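Local coordinates for protein alpha-1,3-glucanase (Streptomyces thermodiastaticus, PDB 7C7D) that hydrolyses the alpha-1,3-glucosidic linkages of alpha-1,3-glucan, probably cutting within the polysaccharide chain, at residues M381-Y385 against A386-D390; L403-I407 against A408-G412. All blocks are in the same frame, centred on the assembly; numbering follows the deposited sequence. Where two conformers were deposited one is given.

Interaction 1: M381-Y385 against A386-D390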
loop_
_atom_site.group_PDB
_atom_site.type_symbol
_atom_site.label_atom_id
_atom_site.label_comp_id
_atom_site.label_asym_id
_atom_site.label_seq_id
_atom_site.Cartn_x
_atom_site.Cartn_y
_atom_site.Cartn_z
ATOM N N MET A 381 7.270 1.894 8.774
ATOM C CA MET A 381 7.822 1.656 10.099
ATOM C C MET A 381 8.288 2.999 10.630
ATOM O O MET A 381 9.085 3.685 9.988
ATOM C CB MET A 381 9.005 0.693 10.025
ATOM C CG MET A 381 8.656 -0.667 9.478
ATOM S SD MET A 381 10.005 -1.824 9.769
ATOM C CE MET A 381 9.618 -3.105 8.583
ATOM N N TRP A 382 7.779 3.393 11.785
ATOM C CA TRP A 382 8.142 4.673 12.376
ATOM C C TRP A 382 8.618 4.390 13.791
ATOM O O TRP A 382 7.809 4.101 14.675
ATOM C CB TRP A 382 6.947 5.620 12.366
ATOM C CG TRP A 382 7.237 6.990 12.885
ATOM C CD1 TRP A 382 8.452 7.604 12.970
ATOM C CD2 TRP A 382 6.277 7.918 13.399
ATOM N NE1 TRP A 382 8.306 8.865 13.513
ATOM C CE2 TRP A 382 6.978 9.080 13.781
ATOM C CE3 TRP A 382 4.890 7.879 13.570
ATOM C CZ2 TRP A 382 6.336 10.193 14.325
ATOM C CZ3 TRP A 382 4.254 8.983 14.109
ATOM C CH2 TRP A 382 4.976 10.124 14.481
ATOM N N SER A 383 9.931 4.458 13.998
ATOM C CA SER A 383 10.535 4.002 15.254
ATOM C C SER A 383 10.521 5.105 16.313
ATOM O O SER A 383 11.551 5.602 16.768
ATOM C CB SER A 383 11.930 3.452 15.003
ATOM O OG SER A 383 11.836 2.135 14.482
ATOM N N LEU A 384 9.307 5.465 16.710
ATOM C CA LEU A 384 9.087 6.288 17.888
ATOM C C LEU A 384 9.045 5.401 19.125
ATOM O O LEU A 384 8.635 4.239 19.059
ATOM C CB LEU A 384 7.731 6.976 17.777
ATOM C CG LEU A 384 7.578 8.325 17.083
ATOM C CD1 LEU A 384 6.306 8.985 17.590
ATOM C CD2 LEU A 384 8.778 9.224 17.320
ATOM N N TYR A 385 9.466 5.967 20.258
ATOM C CA TYR A 385 9.401 5.329 21.577
ATOM C C TYR A 385 10.448 4.236 21.761
ATOM O O TYR A 385 11.222 4.264 22.723
ATOM C CB TYR A 385 8.001 4.780 21.907
ATOM C CG TYR A 385 6.846 5.659 21.478
ATOM C CD1 TYR A 385 6.673 6.924 22.017
ATOM C CD2 TYR A 385 5.925 5.215 20.539
ATOM C CE1 TYR A 385 5.612 7.728 21.629
ATOM C CE2 TYR A 385 4.866 6.008 20.141
ATOM C CZ TYR A 385 4.713 7.265 20.690
ATOM O OH TYR A 385 3.659 8.057 20.297
ATOM N N ALA A 386 10.464 3.260 20.860
ATOM C CA ALA A 386 11.414 2.160 20.904
ATOM C C ALA A 386 11.634 1.713 19.471
ATOM O O ALA A 386 10.703 1.772 18.661
ATOM C CB ALA A 386 10.873 0.982 21.727
ATOM N N PRO A 387 12.836 1.273 19.123
ATOM C CA PRO A 387 13.097 0.915 17.725
ATOM C C PRO A 387 12.305 -0.309 17.290
ATOM O O PRO A 387 12.231 -1.312 18.000
ATOM C CB PRO A 387 14.605 0.634 17.704
ATOM C CG PRO A 387 14.945 0.294 19.126
ATOM C CD PRO A 387 14.037 1.141 19.969
ATOM N N ASP A 388 11.711 -0.226 16.103
ATOM C CA ASP A 388 11.314 -1.451 15.428
ATOM C C ASP A 388 12.597 -2.213 15.117
ATOM O O ASP A 388 13.562 -1.634 14.614
ATOM C CB ASP A 388 10.597 -1.126 14.125
ATOM C CG ASP A 388 9.255 -0.424 14.325
ATOM O OD1 ASP A 388 8.662 -0.470 15.422
ATOM O OD2 ASP A 388 8.787 0.179 13.336
ATOM N N THR A 389 12.627 -3.504 15.440
ATOM C CA THR A 389 13.852 -4.286 15.363
ATOM C C THR A 389 13.569 -5.618 14.685
ATOM O O THR A 389 12.604 -6.303 15.038
ATOM C CB THR A 389 14.403 -4.518 16.773
ATOM O OG1 THR A 389 14.642 -3.252 17.405
ATOM C CG2 THR A 389 15.698 -5.300 16.713
ATOM N N ASP A 390 14.413 -5.982 13.714
ATOM C CA ASP A 390 14.310 -7.280 13.045
ATOM C C ASP A 390 12.960 -7.477 12.370
ATOM O O ASP A 390 12.461 -8.599 12.286
ATOM C CB ASP A 390 14.616 -8.444 13.993
ATOM C CG ASP A 390 16.009 -8.378 14.544
ATOM O OD1 ASP A 390 16.959 -8.298 13.741
ATOM O OD2 ASP A 390 16.153 -8.402 15.780
#

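Interaction 2: L403-I407 against A408-G412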
loop_
_atom_site.group_PDB
_atom_site.type_symbol
_atom_site.label_atom_id
_atom_site.label_comp_id
_atom_site.label_asym_id
_atom_site.label_seq_id
_atom_site.Cartn_x
_atom_site.Cartn_y
_atom_site.Cartn_z
ATOM N N LEU A 403 -0.366 9.823 -1.669
ATOM C CA LEU A 403 0.729 10.729 -1.378
ATOM C C LEU A 403 1.739 9.928 -0.565
ATOM O O LEU A 403 1.423 8.864 -0.029
ATOM C CB LEU A 403 0.232 11.981 -0.642
ATOM C CG LEU A 403 -0.539 11.796 0.659
ATOM C CD1 LEU A 403 0.399 11.834 1.858
ATOM C CD2 LEU A 403 -1.634 12.858 0.797
ATOM N N ALA A 404 2.959 10.448 -0.482
ATOM C CA ALA A 404 4.030 9.790 0.255
ATOM C C ALA A 404 4.436 8.463 -0.391
ATOM O O ALA A 404 4.331 8.299 -1.611
ATOM C CB ALA A 404 3.709 9.678 1.750
ATOM N N ASN A 405 4.938 7.529 0.399
ATOM C CA ASN A 405 5.763 6.460 -0.145
ATOM C C ASN A 405 4.999 5.149 -0.314
ATOM O O ASN A 405 3.971 4.907 0.317
ATOM C CB ASN A 405 6.955 6.239 0.786
ATOM C CG ASN A 405 7.699 7.524 1.069
ATOM O OD1 ASN A 405 8.443 8.013 0.231
ATOM N ND2 ASN A 405 7.484 8.090 2.249
ATOM N N GLY A 406 5.546 4.269 -1.157
ATOM C CA GLY A 406 5.070 2.897 -1.167
ATOM C C GLY A 406 5.429 2.193 0.127
ATOM O O GLY A 406 4.558 1.692 0.846
ATOM N N ILE A 407 6.722 2.160 0.435
ATOM C CA ILE A 407 7.242 1.676 1.707
ATOM C C ILE A 407 8.146 2.751 2.291
ATOM O O ILE A 407 9.031 3.262 1.596
ATOM C CB ILE A 407 8.018 0.355 1.552
ATOM C CG1 ILE A 407 7.054 -0.768 1.176
ATOM C CG2 ILE A 407 8.804 0.048 2.825
ATOM C CD1 ILE A 407 7.700 -2.127 0.934
ATOM N N ALA A 408 7.927 3.089 3.562
ATOM C CA ALA A 408 8.760 4.064 4.257
ATOM C C ALA A 408 9.283 3.451 5.544
ATOM O O ALA A 408 8.501 2.983 6.381
ATOM C CB ALA A 408 7.968 5.330 4.586
ATOM N N ILE A 409 10.603 3.471 5.709
ATOM C CA ILE A 409 11.256 3.036 6.935
ATOM C C ILE A 409 11.863 4.272 7.578
ATOM O O ILE A 409 12.871 4.798 7.092
ATOM C CB ILE A 409 12.345 1.990 6.661
ATOM C CG1 ILE A 409 11.805 0.840 5.793
ATOM C CG2 ILE A 409 12.955 1.508 7.976
ATOM C CD1 ILE A 409 10.627 0.090 6.382
ATOM N N TYR A 410 11.259 4.743 8.670
ATOM C CA TYR A 410 11.774 5.893 9.410
ATOM C C TYR A 410 12.447 5.353 10.667
ATOM O O TYR A 410 11.777 4.992 11.638
ATOM C CB TYR A 410 10.658 6.869 9.770
ATOM C CG TYR A 410 9.800 7.326 8.616
ATOM C CD1 TYR A 410 10.263 8.245 7.676
ATOM C CD2 TYR A 410 8.499 6.856 8.490
ATOM C CE1 TYR A 410 9.439 8.660 6.616
ATOM C CE2 TYR A 410 7.681 7.261 7.459
ATOM C CZ TYR A 410 8.144 8.157 6.531
ATOM O OH TYR A 410 7.292 8.537 5.515
ATOM N N GLY A 411 13.774 5.278 10.636
ATOM C CA GLY A 411 14.533 4.757 11.755
ATOM C C GLY A 411 14.401 3.247 11.888
ATOM O O GLY A 411 13.948 2.546 10.983
ATOM N N GLY A 412 14.806 2.748 13.053
ATOM C CA GLY A 412 14.718 1.333 13.350
ATOM C C GLY A 412 16.030 0.600 13.121
ATOM O O GLY A 412 16.997 1.129 12.573
#

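Interaction 1: M381-Y385 against A386-D390
Between Ser383 and Pro387, whose CA atoms come within 4.7 Å of each other, the backbone leaves strand 379-382 of the parallel beta-helix and doubles back through a hairpin-like loop. Ser383 is the centre of an inverse gamma turn, closed by a weak hydrogen bond from Leu384 N to Trp382 O. A second tight bend follows at Tyr385, with phi at 74°, where Ala386 N makes a weak hydrogen bond of 2.7 Å to Leu384 O. The returning limb is tied down by a side chain: Ser383 OG accepts the backbone hydrogen bond of Asp388 N at 2.9 Å, and the N-H points fairly straight at it (157°). The hydroxyl reaches that N-H because OG sits beside its own backbone N, opposite the carbonyl carbon (chi1 -79°). With an alanine here, Asp388 N would probably lose its partner and the returning limb its tether to the strand end. The Asp388 carboxylate divides its work, OD1 accepting a bond from Ala361 N in a neighbouring loop while the other branch turns to Met381. On the far side of the loop Leu384 lies against one face of each of two rings, toward the rim, with CB on Tyr385 and CG on Trp382, whose NE1 is bonded to Lys438 O. Across the base of the loop, Asp388 OD2 rests 3.4 Å from Met381 CB.

Interaction 2: L403-I407 against A408-G412
The amide of Asn405 and the ring of Tyr410 are inclined at 64° to each other, with ND2 lying 3.3 Å from Tyr410 OH, while the ring of Phe439 meets that of Tyr410 edge-to-face. Both flat groups stand on the same side of strand 407-410, one coil strand of the parallel beta-helix seen in pectate lyase-like proteins, and between them lies Ala408, whose CB comes within 3.6 Å of Asn405 ND2. The amide and the phenol oxygen come together over this methyl. Their polar ends are joined through a third residue: Asp377, in the loop before strand 379-382, binds Asn405 ND2 with OD1 and Tyr410 OH with OD2, so one carboxylate fixes both groups. The oxygen end of the amide is gripped twice, by Ser430 N and by Arg475 NH1, which leaves little doubt about which way the amide is flipped and probably keeps it from turning. Every polar atom of these two buried side chains thus has a partner.

The other side of the strand is mainly apolar. Ile407 and Ile409 run side by side and point the same way, into the interior of the beta-helix, where both meet Phe393 and Val417 from strands across the coil. CG2 of Ile407, anti to its own backbone N, is the branch that meets CD1 of Ile409. Ile409 sends CG1 back toward Ile407, anti to its own carbonyl carbon (chi1 -51°), and its CD1 ends 4.0 Å from Ile407 CG2.

Overall arrangement
Successive coils of one beta-helix supply both contacts, and strands 379-382 and 407-410 are neighbours in the same parallel sheet. Interaction 1 straddles the strand's exit, where the chain turns into a partly exposed loop and is held by backbone groups, one hydroxyl and one carboxylate. Interaction 2 lies at the entry and along the body of the next strand, entirely buried, with a polar network on one side and isoleucines on the other. The two meet directly: Met381 N and O are probably hydrogen-bonded to Ala408 O and Tyr410 N, and Met381 CG packs 3.7 Å from Ile409 CD1, extending the apolar interior from coil to coil.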